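Local atomic coordinates of protease (Helicobacter pylori, PDB entry 5EUF), a protein that probably acts as a zinc-dependent M16-family protease that cleaves the cytoplasmic domain of human junctional adhesion molecule A, weakening the gastric epithelial barrier. Residues I51-E56 and T163-M168; R42-G47 and K180-L185; E56-K61 and L124-V129; S82-S87 and T91-K96. All coordinates share one frame; numbering follows the deposited sequence.

Contact 1 of 4, residues I51-E56 and T163-M168; sequences IAHMLE and TPIGFM. With ZN (zinc ion), chain G.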
# COMPACT_ATOMS: atom_id res chain seq x y z
N ILE B 51 12.51 -2.20 7.27
CA ILE B 51 13.74 -1.58 7.74
C ILE B 51 13.86 -1.66 9.26
O ILE B 51 14.94 -1.92 9.79
CB ILE B 51 13.84 -0.11 7.30
CG1 ILE B 51 13.96 -0.02 5.77
CG2 ILE B 51 15.03 0.58 7.94
CD1 ILE B 51 14.25 1.37 5.26
N ALA B 52 12.75 -1.46 9.95
CA ALA B 52 12.72 -1.55 11.41
C ALA B 52 13.20 -2.92 11.86
O ALA B 52 13.90 -3.04 12.87
CB ALA B 52 11.32 -1.26 11.93
N HIS B 53 12.82 -3.94 11.10
CA HIS B 53 13.22 -5.32 11.37
C HIS B 53 14.69 -5.57 11.04
O HIS B 53 15.37 -6.31 11.74
CB HIS B 53 12.33 -6.28 10.59
CG HIS B 53 12.69 -7.73 10.76
ND1 HIS B 53 13.46 -8.41 9.84
CD2 HIS B 53 12.38 -8.62 11.73
CE1 HIS B 53 13.62 -9.66 10.25
NE2 HIS B 53 12.97 -9.81 11.39
N MSE B 54 15.17 -4.96 9.96
CA MSE B 54 16.58 -5.09 9.57
C MSE B 54 17.49 -4.56 10.67
O MSE B 54 18.52 -5.16 10.98
CB MSE B 54 16.84 -4.35 8.26
CG MSE B 54 18.32 -4.25 7.86
SE MSE B 54 19.15 -5.93 7.28
CE MSE B 54 20.88 -5.24 6.72
N LEU B 55 17.10 -3.44 11.28
CA LEU B 55 17.85 -2.83 12.37
C LEU B 55 18.04 -3.76 13.56
O LEU B 55 19.01 -3.64 14.30
CB LEU B 55 17.18 -1.54 12.83
CG LEU B 55 17.39 -0.32 11.94
CD1 LEU B 55 16.70 0.90 12.53
CD2 LEU B 55 18.88 -0.06 11.75
N GLU B 56 17.09 -4.68 13.75
CA GLU B 56 17.21 -5.68 14.80
C GLU B 56 18.45 -6.53 14.57
O GLU B 56 19.21 -6.81 15.51
CB GLU B 56 15.96 -6.57 14.85
CG GLU B 56 16.08 -7.76 15.78
CD GLU B 56 14.90 -8.71 15.70
OE1 GLU B 56 13.83 -8.28 15.23
OE2 GLU B 56 15.05 -9.88 16.09
N THR B 163 3.31 -6.72 7.13
CA THR B 163 3.91 -7.21 8.37
C THR B 163 5.38 -6.77 8.42
O THR B 163 5.95 -6.42 7.39
CB THR B 163 3.79 -8.74 8.46
OG1 THR B 163 4.71 -9.35 7.56
CG2 THR B 163 2.37 -9.17 8.12
N PRO B 164 5.99 -6.77 9.62
CA PRO B 164 7.35 -6.24 9.78
C PRO B 164 8.44 -6.86 8.88
O PRO B 164 9.54 -6.32 8.84
CB PRO B 164 7.67 -6.52 11.26
CG PRO B 164 6.58 -7.43 11.75
CD PRO B 164 5.39 -7.09 10.93
N ILE B 165 8.15 -7.96 8.18
CA ILE B 165 9.14 -8.55 7.29
C ILE B 165 9.32 -7.68 6.04
O ILE B 165 10.40 -7.65 5.44
CB ILE B 165 8.75 -9.99 6.87
CG1 ILE B 165 9.87 -10.66 6.07
CG2 ILE B 165 7.45 -10.01 6.07
CD1 ILE B 165 11.18 -10.79 6.83
N GLY B 166 8.27 -6.97 5.65
CA GLY B 166 8.33 -6.09 4.49
C GLY B 166 8.21 -6.81 3.17
O GLY B 166 8.12 -8.04 3.12
N PHE B 167 8.20 -6.04 2.08
CA PHE B 167 8.13 -6.61 0.74
C PHE B 167 9.53 -6.96 0.24
O PHE B 167 10.50 -6.29 0.57
CB PHE B 167 7.45 -5.63 -0.22
CG PHE B 167 6.00 -5.41 0.08
CD1 PHE B 167 5.05 -6.29 -0.40
CD2 PHE B 167 5.59 -4.33 0.84
CE1 PHE B 167 3.71 -6.11 -0.13
CE2 PHE B 167 4.25 -4.14 1.12
CZ PHE B 167 3.31 -5.02 0.63
N MSE B 168 9.62 -8.02 -0.56
CA MSE B 168 10.92 -8.50 -1.03
C MSE B 168 11.68 -7.43 -1.80
O MSE B 168 12.87 -7.21 -1.57
CB MSE B 168 10.76 -9.75 -1.89
CG MSE B 168 12.07 -10.25 -2.50
SE MSE B 168 13.31 -10.97 -1.17
CE MSE B 168 12.64 -12.80 -1.12
ZN ZN G . 14.01 -11.83 12.20
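His53 leaves the helix of 51-56 toward the turn at Pro164, and its side chain shows how a metal ligand can be flanked by the protein at its base and given to the metal at its tip. At the root, His53 CB lies 3.3 Å from Pro164 O, a van der Waals contact with a carbonyl rather than a hydrogen bond. One atom further, His53 CG is 3.9 Å from the same Pro164 O, which approaches the imidazole obliquely. CG stands anti to the backbone N (chi1 178°), and this carries the ring past the turn and on to the metal. Ile51-Glu56 holds most of the inverted HXXEH zinc motif of the M16 peptidases, which His57 completes; Glu56 is probably its proton acceptor. Farther out, His53 CE1 has Ile165 CD1 at 4.4 Å. The CB of Ile165 points away from the helix, but a chi2 of 61° swings CD1 back. The type I turn Thr163-Gly166 that presents Pro164 and Ile165 is closed by Gly166 N to Thr163 O, 3.0 Å. At the tip, His53 NE2 binds the zinc ion at 2.4 Å, with Glu133 as the second protein ligand.

Contact 2 of 4, residues R42-G47 and K180-L185; sequences RNEVMG and KKFHSL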
# COMPACT_ATOMS: atom_id res chain seq x y z
N ARG B 42 5.07 0.14 11.61
CA ARG B 42 4.08 1.20 11.46
C ARG B 42 4.75 2.54 11.19
O ARG B 42 4.11 3.50 10.76
CB ARG B 42 3.20 1.29 12.71
CG ARG B 42 3.76 2.19 13.79
CD ARG B 42 2.82 2.34 14.96
NE ARG B 42 3.05 3.60 15.65
CZ ARG B 42 2.29 4.67 15.52
NH1 ARG B 42 1.23 4.63 14.72
NH2 ARG B 42 2.58 5.79 16.17
N ASN B 43 6.06 2.60 11.45
CA ASN B 43 6.83 3.81 11.19
C ASN B 43 7.56 3.73 9.85
O ASN B 43 8.42 4.55 9.55
CB ASN B 43 7.83 4.05 12.32
CG ASN B 43 7.17 4.08 13.68
OD1 ASN B 43 7.13 3.07 14.39
ND2 ASN B 43 6.65 5.24 14.06
N GLU B 44 7.21 2.73 9.05
CA GLU B 44 7.81 2.55 7.74
C GLU B 44 6.90 3.08 6.64
O GLU B 44 5.78 3.52 6.90
CB GLU B 44 8.13 1.08 7.48
CG GLU B 44 9.04 0.45 8.52
CD GLU B 44 9.20 -1.04 8.30
OE1 GLU B 44 8.46 -1.59 7.46
OE2 GLU B 44 10.05 -1.66 8.97
N VAL B 45 7.40 3.02 5.41
CA VAL B 45 6.65 3.46 4.23
C VAL B 45 6.86 2.45 3.11
O VAL B 45 7.97 1.96 2.92
CB VAL B 45 7.09 4.87 3.77
CG1 VAL B 45 6.35 5.26 2.51
CG2 VAL B 45 6.85 5.90 4.86
N MSE B 46 5.79 2.13 2.37
CA MSE B 46 5.89 1.14 1.31
C MSE B 46 6.88 1.58 0.24
O MSE B 46 6.79 2.68 -0.30
CB MSE B 46 4.52 0.86 0.69
CG MSE B 46 4.48 -0.41 -0.14
SE MSE B 46 2.68 -0.99 -0.60
CE MSE B 46 2.12 0.56 -1.63
N GLY B 47 7.82 0.69 -0.07
CA GLY B 47 8.95 1.04 -0.91
C GLY B 47 10.21 0.96 -0.07
O GLY B 47 11.30 0.66 -0.58
N LYS B 180 20.65 4.19 7.75
CA LYS B 180 21.26 5.17 8.64
C LYS B 180 20.27 6.28 8.99
O LYS B 180 20.24 6.75 10.13
CB LYS B 180 22.52 5.77 8.01
CG LYS B 180 23.70 4.81 7.96
CD LYS B 180 24.96 5.51 7.50
CE LYS B 180 26.18 4.61 7.60
NZ LYS B 180 27.42 5.34 7.20
N LYS B 181 19.46 6.67 8.02
CA LYS B 181 18.43 7.69 8.25
C LYS B 181 17.39 7.18 9.24
O LYS B 181 17.05 7.87 10.20
CB LYS B 181 17.77 8.09 6.94
N PHE B 182 16.90 5.97 9.00
CA PHE B 182 15.86 5.37 9.84
C PHE B 182 16.34 5.18 11.27
O PHE B 182 15.65 5.53 12.22
CB PHE B 182 15.41 4.03 9.25
CG PHE B 182 14.12 3.51 9.84
CD1 PHE B 182 14.13 2.76 11.00
CD2 PHE B 182 12.91 3.77 9.22
CE1 PHE B 182 12.95 2.27 11.54
CE2 PHE B 182 11.73 3.28 9.75
CZ PHE B 182 11.75 2.54 10.91
N HIS B 183 17.54 4.61 11.42
CA HIS B 183 18.07 4.29 12.74
C HIS B 183 18.32 5.54 13.58
O HIS B 183 17.83 5.65 14.71
CB HIS B 183 19.36 3.48 12.63
CG HIS B 183 19.99 3.18 13.95
ND1 HIS B 183 21.03 3.93 14.47
CD2 HIS B 183 19.72 2.22 14.87
CE1 HIS B 183 21.37 3.43 15.64
NE2 HIS B 183 20.60 2.40 15.91
N SER B 184 19.09 6.48 13.03
CA SER B 184 19.45 7.69 13.76
C SER B 184 18.22 8.53 14.11
O SER B 184 18.26 9.34 15.04
CB SER B 184 20.43 8.54 12.94
OG SER B 184 19.81 9.08 11.80
N LEU B 185 17.14 8.33 13.37
CA LEU B 185 15.91 9.06 13.62
C LEU B 185 15.07 8.40 14.71
O LEU B 185 14.53 9.07 15.59
CB LEU B 185 15.08 9.19 12.34
CG LEU B 185 13.68 9.78 12.49
CD1 LEU B 185 13.74 11.18 13.08
CD2 LEU B 185 12.95 9.78 11.16
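Phe182 reaches out of its helix and sets its ring against Asn43 and Glu44 of the loop 42-47, so that a single aromatic side chain makes the whole contact. A chi1 of -166° turns the ring away from its own backbone N and out from the helix. Its leading corner meets a main-chain carbonyl: Asn43 O sits at the ring edge, near the ring plane, 3.6 Å from Phe182 CE2. Beside it, Asn43 CB comes to 4.4 Å from Phe182 CZ. Glu44 arrives from another direction, its chain crossing the phenylalanine at about a right angle and its CG lying 4.1 Å from Phe182 CE2. Carboxylate and ring planes stand 72° apart, and the aliphatic part of Glu44 touches the ring obliquely. Beyond CG the chain is extended (chi2 174°), taking the acid past the ring to Gly50 N and Trp162 NE1 on OE1 and to Ala52 N on OE2. Three bonds thus fix the buried carboxylate at the start of helix 51-58, where the helix end would probably favour a negative charge. Phe182 also packs on Ile51, Ala52 and Leu55, so both loop and helix 176-186 lie against the helix that carries the HXXEH zinc motif of M16 peptidases.

Contact 3 of 4, residues E56-K61 and L124-V129; sequences EHLNFK and LPERQV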
# COMPACT_ATOMS: atom_id res chain seq x y z
N GLU B 56 17.09 -4.68 13.75
CA GLU B 56 17.21 -5.68 14.80
C GLU B 56 18.45 -6.53 14.57
O GLU B 56 19.21 -6.81 15.51
CB GLU B 56 15.96 -6.57 14.85
CG GLU B 56 16.08 -7.76 15.78
CD GLU B 56 14.90 -8.71 15.70
OE1 GLU B 56 13.83 -8.28 15.23
OE2 GLU B 56 15.05 -9.88 16.09
N HIS B 57 18.67 -6.93 13.32
CA HIS B 57 19.84 -7.73 12.96
C HIS B 57 21.13 -6.91 13.08
O HIS B 57 22.14 -7.41 13.57
CB HIS B 57 19.71 -8.27 11.53
CG HIS B 57 18.73 -9.40 11.40
ND1 HIS B 57 17.45 -9.34 11.91
CD2 HIS B 57 18.85 -10.62 10.81
CE1 HIS B 57 16.82 -10.47 11.64
NE2 HIS B 57 17.65 -11.26 10.97
N LEU B 58 21.08 -5.66 12.65
CA LEU B 58 22.26 -4.81 12.61
C LEU B 58 22.65 -4.28 13.99
O LEU B 58 23.78 -3.84 14.20
CB LEU B 58 22.04 -3.63 11.65
CG LEU B 58 21.88 -4.00 10.18
CD1 LEU B 58 21.75 -2.75 9.32
CD2 LEU B 58 23.05 -4.85 9.71
N ASN B 59 21.71 -4.34 14.93
CA ASN B 59 21.95 -3.83 16.28
C ASN B 59 23.01 -4.63 17.03
O ASN B 59 23.58 -4.17 18.02
CB ASN B 59 20.64 -3.81 17.08
CG ASN B 59 20.65 -2.78 18.19
OD1 ASN B 59 20.57 -1.58 17.93
ND2 ASN B 59 20.73 -3.25 19.43
N PHE B 60 23.29 -5.84 16.55
CA PHE B 60 24.29 -6.70 17.17
C PHE B 60 25.57 -6.75 16.35
O PHE B 60 26.37 -7.68 16.47
CB PHE B 60 23.72 -8.10 17.38
CG PHE B 60 22.50 -8.13 18.25
CD1 PHE B 60 22.62 -8.11 19.63
CD2 PHE B 60 21.24 -8.16 17.68
CE1 PHE B 60 21.50 -8.13 20.43
CE2 PHE B 60 20.11 -8.18 18.49
CZ PHE B 60 20.24 -8.16 19.86
N LYS B 61 25.77 -5.73 15.52
CA LYS B 61 27.00 -5.60 14.75
C LYS B 61 27.96 -4.67 15.48
O LYS B 61 27.77 -4.37 16.66
CB LYS B 61 26.70 -5.08 13.34
CG LYS B 61 25.79 -6.00 12.53
CD LYS B 61 26.43 -7.36 12.31
CE LYS B 61 25.53 -8.27 11.48
NZ LYS B 61 26.13 -9.61 11.26
N LEU B 124 25.56 -5.01 3.68
CA LEU B 124 25.43 -5.80 2.46
C LEU B 124 25.24 -7.31 2.71
O LEU B 124 24.33 -7.91 2.15
CB LEU B 124 26.62 -5.57 1.53
CG LEU B 124 26.72 -4.18 0.89
CD1 LEU B 124 27.84 -4.14 -0.13
CD2 LEU B 124 25.39 -3.80 0.26
N PRO B 125 26.10 -7.92 3.56
CA PRO B 125 25.88 -9.36 3.76
C PRO B 125 24.62 -9.66 4.57
O PRO B 125 23.97 -10.67 4.34
CB PRO B 125 27.13 -9.80 4.51
CG PRO B 125 27.57 -8.59 5.24
CD PRO B 125 27.28 -7.45 4.31
N GLU B 126 24.29 -8.78 5.52
CA GLU B 126 23.16 -9.02 6.41
C GLU B 126 21.84 -8.92 5.66
O GLU B 126 20.86 -9.58 6.02
CB GLU B 126 23.19 -8.04 7.58
CG GLU B 126 22.25 -8.42 8.73
CD GLU B 126 22.64 -9.73 9.41
OE1 GLU B 126 23.83 -10.11 9.36
OE2 GLU B 126 21.75 -10.38 10.00
N ARG B 127 21.80 -8.10 4.62
CA ARG B 127 20.59 -7.95 3.82
C ARG B 127 20.25 -9.25 3.10
O ARG B 127 19.07 -9.60 2.96
CB ARG B 127 20.74 -6.82 2.80
CG ARG B 127 19.52 -6.64 1.91
CD ARG B 127 19.66 -5.45 1.00
NE ARG B 127 20.72 -5.61 0.01
CZ ARG B 127 21.05 -4.69 -0.89
NH1 ARG B 127 20.39 -3.54 -0.92
NH2 ARG B 127 22.03 -4.92 -1.75
N GLN B 128 21.27 -9.96 2.66
CA GLN B 128 21.07 -11.25 2.02
C GLN B 128 20.47 -12.25 3.00
O GLN B 128 19.69 -13.11 2.61
CB GLN B 128 22.39 -11.79 1.45
CG GLN B 128 22.77 -11.16 0.13
CD GLN B 128 21.71 -11.35 -0.93
OE1 GLN B 128 21.08 -12.41 -1.01
NE2 GLN B 128 21.50 -10.33 -1.76
N VAL B 129 20.85 -12.11 4.27
CA VAL B 129 20.31 -12.97 5.32
C VAL B 129 18.82 -12.72 5.51
O VAL B 129 18.02 -13.65 5.52
CB VAL B 129 21.04 -12.76 6.66
CG1 VAL B 129 20.41 -13.61 7.75
CG2 VAL B 129 22.52 -13.07 6.51
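His57 meets Glu126 first along the segment, and from there one glutamate gathers in turn a histidine, a leucine and a lysine. Glu126 OE2 lies at the edge of the His57 ring and in its plane, 3.0 Å from CD2; the partner is a ring carbon, so this is a polar contact and not a hydrogen bond. The two side chains cross at about a right angle, with ring and carboxylate planes 53° apart. The CB of His57 takes part as well, 3.8 Å from Glu126 CG. Leu58 follows, and it offers only methyl carbon: its CD2 is 3.8 Å from both CB and CG of Glu126, the two chains sliding past each other in opposite directions.

His57 closes the HXXEH motif of the M16 peptidases, and Glu133, 76 residues later on helix 120-139, supplies the downstream glutamate that the family pairs with it. In this model His57 NE2 stands beyond bonding distance of the zinc ion, although the residue probably serves as a ligand.

A type I turn from Leu58 to Lys61, closed by Lys61 N to Leu58 O at 3.0 Å, follows His57 in the segment. The turn brings Lys61 back toward helix 120-139. Glu126 bends at its own chi2, which turns its carboxylate between His57 and Lys61. The lysine chain folds at chi2 (-62°) and then runs straight out, placing Lys61 NZ 3.0 Å from Glu126 OE1 in a hydrogen-bonded salt bridge. The amine comes from above the carboxylate, 50° out of its plane.

Contact 4 of 4, residues S82-S87 and T91-K96; sequences SNASTS and TRYFIK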
# COMPACT_ATOMS: atom_id res chain seq x y z
N SER B 82 20.32 -13.13 25.61
CA SER B 82 19.87 -11.91 24.95
C SER B 82 19.08 -12.21 23.68
O SER B 82 19.62 -12.74 22.71
CB SER B 82 21.06 -11.01 24.60
OG SER B 82 21.73 -11.46 23.44
N ASN B 83 17.80 -11.86 23.70
CA ASN B 83 16.96 -11.97 22.51
C ASN B 83 16.49 -10.59 22.06
O ASN B 83 16.66 -9.60 22.76
CB ASN B 83 15.77 -12.89 22.77
CG ASN B 83 15.12 -13.37 21.48
OD1 ASN B 83 15.73 -13.35 20.41
ND2 ASN B 83 13.86 -13.81 21.58
N ALA B 84 15.89 -10.54 20.87
CA ALA B 84 15.34 -9.31 20.33
C ALA B 84 14.12 -9.62 19.47
O ALA B 84 14.00 -10.72 18.93
CB ALA B 84 16.39 -8.57 19.52
N SER B 85 13.22 -8.65 19.35
CA SER B 85 12.03 -8.83 18.52
C SER B 85 11.50 -7.49 18.04
O SER B 85 11.47 -6.51 18.78
CB SER B 85 10.94 -9.57 19.29
OG SER B 85 10.26 -8.69 20.17
N THR B 86 11.07 -7.47 16.78
CA THR B 86 10.41 -6.30 16.22
C THR B 86 8.98 -6.65 15.83
O THR B 86 8.74 -7.70 15.22
CB THR B 86 11.16 -5.75 15.00
OG1 THR B 86 11.28 -6.78 14.01
CG2 THR B 86 12.55 -5.29 15.39
N SER B 87 8.04 -5.80 16.20
CA SER B 87 6.65 -6.01 15.80
C SER B 87 6.15 -4.80 15.02
O SER B 87 6.94 -4.01 14.50
CB SER B 87 5.77 -6.26 17.02
OG SER B 87 5.82 -5.18 17.93
N THR B 91 10.00 -2.03 18.89
CA THR B 91 11.23 -2.81 18.79
C THR B 91 11.78 -3.04 20.20
O THR B 91 11.92 -2.10 20.98
CB THR B 91 12.30 -2.11 17.93
OG1 THR B 91 11.82 -1.96 16.59
CG2 THR B 91 13.58 -2.92 17.91
N ARG B 92 12.11 -4.29 20.52
CA ARG B 92 12.42 -4.66 21.90
C ARG B 92 13.66 -5.54 22.04
O ARG B 92 13.77 -6.60 21.42
CB ARG B 92 11.21 -5.35 22.52
CG ARG B 92 11.43 -5.89 23.92
CD ARG B 92 10.10 -6.35 24.50
NE ARG B 92 10.24 -6.93 25.84
CZ ARG B 92 10.33 -8.23 26.08
NH1 ARG B 92 10.45 -8.66 27.33
NH2 ARG B 92 10.29 -9.10 25.08
N TYR B 93 14.60 -5.10 22.88
CA TYR B 93 15.80 -5.86 23.20
C TYR B 93 15.85 -6.14 24.70
O TYR B 93 15.47 -5.29 25.50
CB TYR B 93 17.06 -5.11 22.78
CG TYR B 93 17.09 -4.65 21.34
CD1 TYR B 93 17.65 -5.44 20.34
CD2 TYR B 93 16.58 -3.41 20.97
CE1 TYR B 93 17.69 -5.02 19.02
CE2 TYR B 93 16.61 -2.97 19.66
CZ TYR B 93 17.17 -3.78 18.69
OH TYR B 93 17.20 -3.36 17.38
N PHE B 94 16.33 -7.32 25.09
CA PHE B 94 16.47 -7.63 26.51
C PHE B 94 17.56 -8.66 26.81
O PHE B 94 17.81 -9.57 26.02
CB PHE B 94 15.13 -8.10 27.10
CG PHE B 94 14.61 -9.37 26.49
CD1 PHE B 94 14.97 -10.61 27.01
CD2 PHE B 94 13.75 -9.33 25.40
CE1 PHE B 94 14.49 -11.78 26.45
CE2 PHE B 94 13.27 -10.50 24.84
CZ PHE B 94 13.63 -11.72 25.36
N ILE B 95 18.18 -8.50 27.98
CA ILE B 95 19.18 -9.45 28.47
C ILE B 95 18.67 -10.15 29.73
O ILE B 95 18.24 -9.50 30.68
CB ILE B 95 20.52 -8.76 28.79
CG1 ILE B 95 21.16 -8.20 27.52
CG2 ILE B 95 21.48 -9.73 29.46
CD1 ILE B 95 22.49 -7.51 27.77
N LYS B 96 18.73 -11.48 29.72
CA LYS B 96 18.39 -12.27 30.90
C LYS B 96 19.65 -12.61 31.69
O LYS B 96 20.50 -13.35 31.20
CB LYS B 96 17.67 -13.56 30.50
CG LYS B 96 16.19 -13.38 30.20
CD LYS B 96 15.43 -13.01 31.45
CE LYS B 96 15.53 -14.10 32.50
NZ LYS B 96 14.73 -13.76 33.71
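Strands 82-86 and 91-96 run antiparallel, their axes 4.9 Å apart at closest approach and inclined at 174°. They form a beta hairpin whose first strand is one of the two edge strands of the six-stranded sheet within this chain; in M16 peptidases a substrate segment can add to such an edge strand, and the same is plausible here. Two hydrogen-bonded pairs hold the arms. Ser85 and Arg92 exchange bonds of 3.0 Å (Ser85 N to Arg92 O) and 2.9 Å (Arg92 N to Ser85 O), whereas the Asn83-Phe94 pair is longer, at 3.3 Å for both Asn83 N to Phe94 O and Phe94 N to Asn83 O.

On the face carrying Asn83, Ser85, Arg92 and Phe94, the phenylalanine leans across to the other strand. Its chi1 of 62° sets CG between the backbone N and the carbonyl carbon and brings CZ to 3.6 Å from Asn83 CB, with Asn83 O over one face of the ring near its rim. Arg92 stretches out beside it and lays a face of its guanidinium near Phe94 CD2, while salt bridges to Asp34 and Glu32 tie it to strand 30-37.

The other face turns toward the helices. Ala84 CB rests 3.5 Å from CD1 of Tyr93, whose OH bonds to Tyr187 OH. Thr86 and Thr91 lie side by side and point the same way. Their hydroxyls have different partners, Glu56 OE1 for Thr86 and Val39 O for Thr91, and between them the methyls touch, Thr86 CG2 to Thr91 CG2, at 3.6 Å.

Overall arrangement
From the N terminus, the chain first lays down 42-47, which waits for helix 176-186; contact 2 therefore closes the widest loop. Helix 51-58 comes next and opens contacts 1 and 3, which share Glu56. The hairpin of contact 4 closes soonest, with three residues between its segments. Helix 120-139 then returns to close contact 3, the turn at 163-168 closes contact 1, and 180-185 ends the series. All four are nested and none cross: contact 4 lies inside contact 3, that inside contact 1, and that inside contact 2. Together they fasten the zinc-motif helix to sheet, loop and helices, the hairpin meeting it where Thr86 bonds Glu56.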